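Local coordinates for protein putative secreted endoglycosylceramidase (Rhodococcus hoagii, PDB 6JYZ) that acts as an endogalactosylceramidase of glycoside hydrolase family 5, probably hydrolysing the O-glycosidic bond that joins a sugar head group to ceramide, at residues R68-A73 with W360-A365; G44-G49 with T327-W332; A185-E190 with A234-R239. All coordinates share one frame; numbering follows the deposited sequence.

Interaction 1 (R68-A73 with W360-A365)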
loop_
_atom_site.group_PDB
_atom_site.type_symbol
_atom_site.label_atom_id
_atom_site.label_comp_id
_atom_site.label_asym_id
_atom_site.label_seq_id
_atom_site.Cartn_x
_atom_site.Cartn_y
_atom_site.Cartn_z
ATOM N N ARG A 68 16.529 7.216 -7.479
ATOM C CA ARG A 68 15.892 6.932 -8.744
ATOM C C ARG A 68 16.201 5.509 -9.184
ATOM O O ARG A 68 15.378 4.929 -9.901
ATOM C CB ARG A 68 16.375 7.958 -9.797
ATOM C CG ARG A 68 17.830 7.761 -10.204
ATOM C CD ARG A 68 18.056 8.646 -11.443
ATOM N NE ARG A 68 19.472 8.813 -11.777
ATOM C CZ ARG A 68 20.243 7.919 -12.413
ATOM N NH1 ARG A 68 19.761 6.739 -12.783
ATOM N NH2 ARG A 68 21.511 8.216 -12.673
ATOM N N THR A 69 17.320 4.928 -8.767
ATOM C CA THR A 69 17.668 3.598 -9.212
ATOM C C THR A 69 16.655 2.580 -8.669
ATOM O O THR A 69 16.455 1.529 -9.275
ATOM C CB THR A 69 19.097 3.187 -8.830
ATOM O OG1 THR A 69 19.260 2.982 -7.414
ATOM C CG2 THR A 69 20.131 4.177 -9.358
ATOM N N ASP A 70 16.059 2.822 -7.497
ATOM C CA ASP A 70 15.048 1.894 -6.987
ATOM C C ASP A 70 13.835 1.907 -7.900
ATOM O O ASP A 70 13.270 0.860 -8.181
ATOM C CB ASP A 70 14.571 2.357 -5.608
ATOM C CG ASP A 70 15.602 2.104 -4.568
ATOM O OD1 ASP A 70 15.542 0.940 -4.038
ATOM O OD2 ASP A 70 16.426 3.027 -4.275
ATOM N N PHE A 71 13.420 3.095 -8.362
ATOM C CA PHE A 71 12.254 3.187 -9.236
ATOM C C PHE A 71 12.565 2.586 -10.610
ATOM O O PHE A 71 11.686 1.979 -11.237
ATOM C CB PHE A 71 11.785 4.638 -9.330
ATOM C CG PHE A 71 11.292 5.134 -7.979
ATOM C CD1 PHE A 71 10.022 4.760 -7.555
ATOM C CD2 PHE A 71 12.074 5.906 -7.129
ATOM C CE1 PHE A 71 9.565 5.157 -6.293
ATOM C CE2 PHE A 71 11.623 6.297 -5.860
ATOM C CZ PHE A 71 10.360 5.894 -5.454
ATOM N N GLU A 72 13.824 2.683 -11.094
ATOM C CA GLU A 72 14.180 2.004 -12.343
ATOM C C GLU A 72 14.062 0.505 -12.127
ATOM O O GLU A 72 13.568 -0.218 -13.013
ATOM C CB GLU A 72 15.624 2.413 -12.708
ATOM C CG GLU A 72 15.708 3.898 -13.043
ATOM C CD GLU A 72 17.143 4.481 -13.076
ATOM O OE1 GLU A 72 18.086 3.676 -12.909
ATOM O OE2 GLU A 72 17.264 5.696 -13.321
ATOM N N ALA A 73 14.497 -0.029 -10.984
ATOM C CA ALA A 73 14.396 -1.434 -10.703
ATOM C C ALA A 73 12.938 -1.887 -10.619
ATOM O O ALA A 73 12.590 -3.018 -11.005
ATOM C CB ALA A 73 15.182 -1.817 -9.479
ATOM N N TRP A 360 3.837 -6.190 -0.147
ATOM C CA TRP A 360 4.665 -5.799 1.015
ATOM C C TRP A 360 5.884 -6.741 0.971
ATOM O O TRP A 360 5.673 -7.924 1.276
ATOM C CB TRP A 360 3.891 -5.931 2.338
ATOM C CG TRP A 360 4.729 -5.384 3.454
ATOM C CD1 TRP A 360 5.704 -6.044 4.172
ATOM C CD2 TRP A 360 4.790 -3.993 3.855
ATOM N NE1 TRP A 360 6.310 -5.156 5.033
ATOM C CE2 TRP A 360 5.807 -3.900 4.819
ATOM C CE3 TRP A 360 4.072 -2.864 3.496
ATOM C CZ2 TRP A 360 6.122 -2.673 5.440
ATOM C CZ3 TRP A 360 4.413 -1.643 4.064
ATOM C CH2 TRP A 360 5.414 -1.571 5.027
ATOM N N SER A 361 7.083 -6.291 0.645
ATOM C CA SER A 361 7.448 -4.905 0.356
ATOM C C SER A 361 8.682 -4.892 -0.532
ATOM O O SER A 361 9.345 -5.928 -0.742
ATOM C CB SER A 361 7.705 -4.151 1.625
ATOM O OG SER A 361 8.869 -4.643 2.247
ATOM N N TRP A 362 9.040 -3.704 -1.005
ATOM C CA TRP A 362 10.215 -3.534 -1.860
ATOM C C TRP A 362 11.479 -3.862 -1.116
ATOM O O TRP A 362 12.313 -4.657 -1.623
ATOM C CB TRP A 362 10.203 -2.110 -2.392
ATOM C CG TRP A 362 11.361 -1.810 -3.299
ATOM C CD1 TRP A 362 12.377 -0.951 -3.058
ATOM C CD2 TRP A 362 11.526 -2.352 -4.597
ATOM N NE1 TRP A 362 13.246 -0.986 -4.127
ATOM C CE2 TRP A 362 12.731 -1.813 -5.079
ATOM C CE3 TRP A 362 10.801 -3.259 -5.381
ATOM C CZ2 TRP A 362 13.259 -2.186 -6.328
ATOM C CZ3 TRP A 362 11.325 -3.649 -6.618
ATOM C CH2 TRP A 362 12.540 -3.104 -7.055
ATOM N N THR A 363 11.723 -3.205 0.028
ATOM C CA THR A 363 12.946 -3.478 0.810
ATOM C C THR A 363 12.615 -3.429 2.288
ATOM O O THR A 363 11.802 -2.585 2.745
ATOM C CB THR A 363 14.076 -2.438 0.580
ATOM O OG1 THR A 363 13.575 -1.121 0.675
ATOM C CG2 THR A 363 14.728 -2.575 -0.793
ATOM N N GLN A 364 13.290 -4.236 3.078
ATOM C CA GLN A 364 13.289 -4.159 4.541
ATOM C C GLN A 364 14.755 -4.133 4.969
ATOM O O GLN A 364 15.487 -5.057 4.598
ATOM C CB GLN A 364 12.537 -5.350 5.096
ATOM C CG GLN A 364 12.518 -5.291 6.628
ATOM C CD GLN A 364 11.536 -6.265 7.196
ATOM O OE1 GLN A 364 11.920 -7.323 7.720
ATOM N NE2 GLN A 364 10.268 -5.894 7.137
ATOM N N ALA A 365 15.137 -3.147 5.781
ATOM C CA ALA A 365 16.522 -2.996 6.221
ATOM C C ALA A 365 16.763 -3.774 7.497
ATOM O O ALA A 365 15.902 -4.310 8.178
ATOM C CB ALA A 365 16.732 -1.553 6.538
HETATM O O HOH W 1 14.499 1.054 -1.315
#
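Asp-70 and Trp-362 meet through the pyrrole edge of the indole. Trp-362 NE1 donates to Asp-70 OD1 at 3.0 Å, the N-H pointing nearly straight at it (163°). The oxygen lies close to the ring plane and accepts on its anti lone pair, facing away from OD2. The carboxylate is nevertheless turned steeply against the indole, the two planes standing 74° apart. With CG anti to the backbone N (chi1 -180°), the indole of Trp-362 reaches from its loop to helix 68-75 and presents its edge. Further along that edge the benzo ring meets the next turn of the helix: Ala-73 CB lies 3.7 Å from Trp-362 CZ2, near the ring plane, and Asp-70 O is 3.6 Å from the same carbon.

In the (beta/alpha)8 barrel expected of this family, helix 68-75 comes after the strand 38-47, while residues 360-365 follow the strand 356-359, its neighbour in the barrel. The loop starts with a cis peptide between Trp-360 and Ser-361, a feature recurring in related glycoside hydrolases.

A water 2.9 Å from Asp-70 OD1, and 3.1 Å from Thr-363 OG1, bridges the carboxylate to the loop a second time. OD2 meanwhile takes the backbone N-H of Asp-67, just ahead of the helix, fixing the carboxylate's rotation; the nearby N-terminal end of the helix is likely to stabilise its negative charge. Leu-77, Leu-384 and Val-47 pack against the indole.

Interaction 2 (G44-G49 with T327-W332)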
loop_
_atom_site.group_PDB
_atom_site.type_symbol
_atom_site.label_atom_id
_atom_site.label_comp_id
_atom_site.label_asym_id
_atom_site.label_seq_id
_atom_site.Cartn_x
_atom_site.Cartn_y
_atom_site.Cartn_z
ATOM N N GLY A 44 2.163 -3.042 -8.061
ATOM C CA GLY A 44 3.512 -2.614 -7.694
ATOM C C GLY A 44 3.835 -3.036 -6.275
ATOM O O GLY A 44 3.407 -4.112 -5.829
ATOM N N ALA A 45 4.567 -2.168 -5.568
ATOM C CA ALA A 45 5.092 -2.569 -4.246
ATOM C C ALA A 45 4.998 -1.364 -3.293
ATOM O O ALA A 45 4.961 -0.195 -3.692
ATOM C CB ALA A 45 6.558 -3.001 -4.350
ATOM N N ASN A 46 4.971 -1.717 -2.008
ATOM C CA ASN A 46 5.196 -0.782 -0.908
ATOM C C ASN A 46 6.692 -0.413 -0.818
ATOM O O ASN A 46 7.568 -1.287 -0.882
ATOM C CB ASN A 46 4.763 -1.412 0.415
ATOM C CG ASN A 46 3.261 -1.434 0.553
ATOM O OD1 ASN A 46 2.695 -0.476 1.118
ATOM N ND2 ASN A 46 2.576 -2.445 0.038
ATOM N N VAL A 47 6.925 0.887 -0.618
ATOM C CA VAL A 47 8.291 1.426 -0.520
ATOM C C VAL A 47 8.363 2.308 0.734
ATOM O O VAL A 47 7.653 3.325 0.774
ATOM C CB VAL A 47 8.594 2.242 -1.792
ATOM C CG1 VAL A 47 9.900 3.020 -1.642
ATOM C CG2 VAL A 47 8.667 1.284 -3.018
ATOM N N ASN A 48 9.180 1.910 1.688
ATOM C CA ASN A 48 9.218 2.573 2.987
ATOM C C ASN A 48 10.451 3.457 3.179
ATOM O O ASN A 48 10.665 3.893 4.305
ATOM C CB ASN A 48 9.101 1.558 4.108
ATOM C CG ASN A 48 10.354 0.765 4.295
ATOM O OD1 ASN A 48 11.272 0.843 3.470
ATOM N ND2 ASN A 48 10.450 0.012 5.399
ATOM N N GLY A 49 11.206 3.774 2.120
ATOM C CA GLY A 49 12.459 4.506 2.335
ATOM C C GLY A 49 12.277 5.880 2.947
ATOM O O GLY A 49 13.273 6.375 3.516
ATOM N N THR A 327 -5.833 -3.440 -3.385
ATOM C CA THR A 327 -5.328 -3.903 -2.071
ATOM C C THR A 327 -3.955 -3.315 -1.802
ATOM O O THR A 327 -2.970 -3.614 -2.485
ATOM C CB THR A 327 -5.337 -5.434 -1.993
ATOM O OG1 THR A 327 -4.833 -5.761 -0.683
ATOM C CG2 THR A 327 -4.529 -6.171 -3.042
ATOM N N GLY A 328 -3.834 -2.526 -0.743
ATOM C CA GLY A 328 -2.603 -1.783 -0.513
ATOM C C GLY A 328 -1.480 -2.633 0.041
ATOM O O GLY A 328 -0.326 -2.152 0.019
ATOM N N GLU A 329 -1.764 -3.825 0.574
ATOM C CA GLU A 329 -0.709 -4.713 1.021
ATOM C C GLU A 329 -1.195 -6.116 0.898
ATOM O O GLU A 329 -2.329 -6.459 1.181
ATOM C CB GLU A 329 -0.388 -4.615 2.510
ATOM C CG GLU A 329 0.180 -3.297 2.947
ATOM C CD GLU A 329 0.601 -3.272 4.416
ATOM O OE1 GLU A 329 0.724 -4.338 5.080
ATOM O OE2 GLU A 329 0.748 -2.140 4.872
ATOM N N TRP A 330 -0.230 -6.958 0.456
ATOM C CA TRP A 330 -0.369 -8.418 0.423
ATOM C C TRP A 330 1.034 -8.940 0.319
ATOM O O TRP A 330 1.976 -8.227 -0.060
ATOM C CB TRP A 330 -1.239 -8.846 -0.756
ATOM C CG TRP A 330 -0.612 -8.623 -2.100
ATOM C CD1 TRP A 330 -0.658 -7.469 -2.861
ATOM C CD2 TRP A 330 0.049 -9.631 -2.900
ATOM N NE1 TRP A 330 -0.035 -7.675 -4.077
ATOM C CE2 TRP A 330 0.393 -8.984 -4.118
ATOM C CE3 TRP A 330 0.391 -10.966 -2.677
ATOM C CZ2 TRP A 330 0.990 -9.689 -5.163
ATOM C CZ3 TRP A 330 0.941 -11.679 -3.729
ATOM C CH2 TRP A 330 1.235 -11.040 -4.945
ATOM N N GLY A 331 1.239 -10.198 0.696
ATOM C CA GLY A 331 2.589 -10.750 0.534
ATOM C C GLY A 331 2.732 -12.020 1.343
ATOM O O GLY A 331 1.931 -12.305 2.233
ATOM N N TRP A 332 3.769 -12.780 0.961
ATOM C CA TRP A 332 4.194 -13.984 1.690
ATOM C C TRP A 332 5.608 -13.763 2.164
ATOM O O TRP A 332 6.398 -13.073 1.516
ATOM C CB TRP A 332 4.077 -15.259 0.817
ATOM C CG TRP A 332 2.690 -15.830 0.951
ATOM C CD1 TRP A 332 2.323 -16.878 1.761
ATOM C CD2 TRP A 332 1.465 -15.391 0.318
ATOM N NE1 TRP A 332 0.970 -17.088 1.671
ATOM C CE2 TRP A 332 0.418 -16.186 0.802
ATOM C CE3 TRP A 332 1.111 -14.403 -0.626
ATOM C CZ2 TRP A 332 -0.924 -16.032 0.450
ATOM C CZ3 TRP A 332 -0.205 -14.267 -1.022
ATOM C CH2 TRP A 332 -1.213 -15.057 -0.490
#
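Asn-46 reaches across from strand 38-47 to the backbone of Gly-328, where the backbone of residues 327-332 turns a corner. Its ND2 donates to Gly-328 O at 2.9 Å along an almost straight line (169°), with the acceptor close to the plane of the amide and the donor in the carbonyl plane. The side chain gets there with CG beside its own backbone N and opposite the carbonyl carbon (chi1 -75°), which swings the amide off the strand towards residues 328 and 329.

Glu-329 adopts the same first torsion but then runs extended beyond CG, so that its methylene, not its carboxylate, is what Asn-46 meets: CG lies 3.9 Å from Asn-46 ND2 and 4.2 Å from Asn-46 OD1. The two side chains cross at about a right angle, with amide and carboxylate planes 82° apart. The carboxylate continues past the amide to Tyr-294 OH at OE1 and to a salt bridge with Arg-83 at OE2.

Each end of the amide is gripped twice. ND2 also donates to Trp-359 O, and OD1 receives Arg-83 NH1 and Asn-85 ND2, so flipping the group would set donors against donors and acceptors against acceptors. A leucine here would probably leave the carbonyls of Gly-328 and Trp-359 without their N-H partners and deprive Arg-83 NH1 and Asn-85 ND2 of one acceptor.

The site lies inside the barrel, amid strands 81-86, 326-330 and 356-359. Asn-46 and Glu-329 share Arg-83 NH1 without bonding directly to each other, which is consistent with the amide steadying the arginine, which with Tyr-294 probably holds the carboxylate in place.

Interaction 3 (A185-E190 with A234-R239)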
loop_
_atom_site.group_PDB
_atom_site.type_symbol
_atom_site.label_atom_id
_atom_site.label_comp_id
_atom_site.label_asym_id
_atom_site.label_seq_id
_atom_site.Cartn_x
_atom_site.Cartn_y
_atom_site.Cartn_z
ATOM N N ALA A 185 -7.204 7.845 22.043
ATOM C CA ALA A 185 -7.046 9.301 22.220
ATOM C C ALA A 185 -7.145 10.004 20.888
ATOM O O ALA A 185 -7.795 11.050 20.774
ATOM C CB ALA A 185 -5.709 9.555 22.834
ATOM N N PHE A 186 -6.555 9.416 19.835
ATOM C CA PHE A 186 -6.678 9.972 18.492
ATOM C C PHE A 186 -8.117 9.962 18.024
ATOM O O PHE A 186 -8.635 11.001 17.518
ATOM C CB PHE A 186 -5.800 9.163 17.553
ATOM C CG PHE A 186 -5.990 9.424 16.095
ATOM C CD1 PHE A 186 -5.380 10.526 15.478
ATOM C CD2 PHE A 186 -6.788 8.579 15.362
ATOM C CE1 PHE A 186 -5.572 10.750 14.121
ATOM C CE2 PHE A 186 -7.014 8.813 14.006
ATOM C CZ PHE A 186 -6.392 9.906 13.367
ATOM N N TYR A 187 -8.856 8.834 18.136
ATOM C CA TYR A 187 -10.226 8.837 17.632
ATOM C C TYR A 187 -11.099 9.828 18.410
ATOM O O TYR A 187 -12.035 10.398 17.800
ATOM C CB TYR A 187 -10.822 7.412 17.706
ATOM C CG TYR A 187 -10.144 6.450 16.780
ATOM C CD1 TYR A 187 -10.050 6.720 15.399
ATOM C CD2 TYR A 187 -9.549 5.277 17.264
ATOM C CE1 TYR A 187 -9.402 5.821 14.560
ATOM C CE2 TYR A 187 -8.968 4.336 16.423
ATOM C CZ TYR A 187 -8.848 4.663 15.069
ATOM O OH TYR A 187 -8.203 3.782 14.214
ATOM N N ASP A 188 -10.809 9.989 19.699
ATOM C CA ASP A 188 -11.567 10.959 20.521
ATOM C C ASP A 188 -11.066 12.388 20.354
ATOM O O ASP A 188 -11.621 13.296 20.960
ATOM C CB ASP A 188 -11.553 10.488 21.968
ATOM C CG ASP A 188 -12.372 9.160 22.087
ATOM O OD1 ASP A 188 -13.340 8.996 21.350
ATOM O OD2 ASP A 188 -12.084 8.473 22.948
ATOM N N ASP A 189 -10.035 12.607 19.546
ATOM C CA ASP A 189 -9.472 13.938 19.260
ATOM C C ASP A 189 -8.995 14.568 20.567
ATOM O O ASP A 189 -9.054 15.800 20.734
ATOM C CB ASP A 189 -10.443 14.857 18.507
ATOM C CG ASP A 189 -9.755 15.942 17.712
ATOM O OD1 ASP A 189 -8.548 15.917 17.476
ATOM O OD2 ASP A 189 -10.560 16.809 17.253
ATOM N N GLU A 190 -8.411 13.800 21.481
ATOM C CA GLU A 190 -7.843 14.381 22.706
ATOM C C GLU A 190 -6.713 15.314 22.293
ATOM O O GLU A 190 -5.892 15.015 21.422
ATOM C CB GLU A 190 -7.257 13.274 23.579
ATOM C CG GLU A 190 -8.270 12.399 24.265
ATOM C CD GLU A 190 -7.640 11.378 25.208
ATOM O OE1 GLU A 190 -6.489 11.506 25.632
ATOM O OE2 GLU A 190 -8.361 10.421 25.455
ATOM N N ALA A 234 -15.047 0.606 13.505
ATOM C CA ALA A 234 -15.280 0.970 12.127
ATOM C C ALA A 234 -15.941 2.336 12.065
ATOM O O ALA A 234 -15.668 3.131 11.153
ATOM C CB ALA A 234 -16.182 -0.073 11.470
ATOM N N ASP A 235 -16.857 2.656 13.005
ATOM C CA ASP A 235 -17.509 3.955 12.971
ATOM C C ASP A 235 -16.477 5.064 13.235
ATOM O O ASP A 235 -16.504 6.091 12.540
ATOM C CB ASP A 235 -18.656 4.009 13.998
ATOM C CG ASP A 235 -19.616 5.143 13.603
ATOM O OD1 ASP A 235 -19.370 6.218 13.899
ATOM O OD2 ASP A 235 -20.583 4.802 12.866
ATOM N N GLN A 236 -15.645 4.959 14.253
ATOM C CA GLN A 236 -14.716 6.047 14.552
ATOM C C GLN A 236 -13.633 6.180 13.474
ATOM O O GLN A 236 -13.185 7.317 13.208
ATOM C CB GLN A 236 -14.167 5.953 15.979
ATOM C CG GLN A 236 -13.224 4.781 16.230
ATOM C CD GLN A 236 -12.939 4.590 17.706
ATOM O OE1 GLN A 236 -13.423 5.313 18.558
ATOM N NE2 GLN A 236 -12.123 3.604 18.040
ATOM N N ILE A 237 -13.266 5.090 12.828
ATOM C CA ILE A 237 -12.357 5.148 11.688
ATOM C C ILE A 237 -13.038 5.908 10.543
ATOM O O ILE A 237 -12.447 6.835 9.962
ATOM C CB ILE A 237 -11.937 3.728 11.294
ATOM C CG1 ILE A 237 -10.993 3.159 12.364
ATOM C CG2 ILE A 237 -11.252 3.739 9.903
ATOM C CD1 ILE A 237 -10.840 1.625 12.281
ATOM N N GLY A 238 -14.302 5.596 10.246
ATOM C CA GLY A 238 -15.004 6.313 9.175
ATOM C C GLY A 238 -15.165 7.777 9.512
ATOM O O GLY A 238 -15.071 8.632 8.595
ATOM N N ARG A 239 -15.419 8.134 10.764
ATOM C CA ARG A 239 -15.579 9.545 11.134
ATOM C C ARG A 239 -14.294 10.307 10.858
ATOM O O ARG A 239 -14.343 11.444 10.330
ATOM C CB ARG A 239 -15.916 9.650 12.614
ATOM C CG ARG A 239 -16.394 11.030 13.023
ATOM C CD ARG A 239 -16.612 11.126 14.545
ATOM N NE ARG A 239 -17.633 10.189 15.020
ATOM C CZ ARG A 239 -18.938 10.468 15.075
ATOM N NH1 ARG A 239 -19.406 11.603 14.582
ATOM N NH2 ARG A 239 -19.781 9.564 15.538
HETATM O O HOH W 2 -12.807 9.514 14.928
HETATM O O HOH W 3 -14.435 7.870 19.037
#
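Gln-236 OE1 is held from two directions, by a water at 2.8 Å and by Gln-184 NE2 from the preceding turn of helix 177-187. The same water donates to Asp-188 OD1, also at 2.8 Å, linking two helices on the outside of the barrel: helix 177-187, which ends here in a Schellman motif with Asp-189 at positive phi, and helix 230-251, which follows the strand 214-218.

Next to these polar groups the glutamine lies over Tyr-187. Its CG sits between backbone N and carbonyl carbon (chi1 69°), and the extended chain then carries the amide over the CB-CG-CD2 side of the ring, the two planes only 16° apart. Gln-236 CG makes a CH-pi contact, 3.8 Å from the ring centroid, while NE2 comes to 3.2 Å from Tyr-187 CD2. Phe-186 CD2 rests on the opposite face, so the ring is sandwiched. Toward the hydroxyl end, Ile-237 runs alongside the tyrosine in the same direction, with CG1 3.8 Å from Tyr-187 CZ. The hydroxyl is bonded to Asn-224 O, beyond both helices. A further water lies between the two backbone carbonyls, 3.1 Å from Tyr-187 O and 2.8 Å from Gln-236 O.

Overall arrangement
Interactions 1 and 2 are neighbours that touch, though they hold different elements. Their centres are 10 Å apart, and residues 360-365 join them through backbone bonds, Trp-360 N to Trp-330 O and Trp-362 N to Asn-46 O, each 2.8 Å. Interaction 2, nearest the centre of the chain, relies on a buried amide in a network of fixed polar partners. Interaction 1, farther out, combines one direct side-chain bond with a water and an apolar edge. Interaction 3 is peripheral, its centre 26 and 33 Å from those of interactions 2 and 1; residues 185-190 and 234-239 share no direct hydrogen bond, although Gln-184 does bond to Gln-236, and rely on an amide laid over a tyrosine ring, a CH-pi contact and bridging waters.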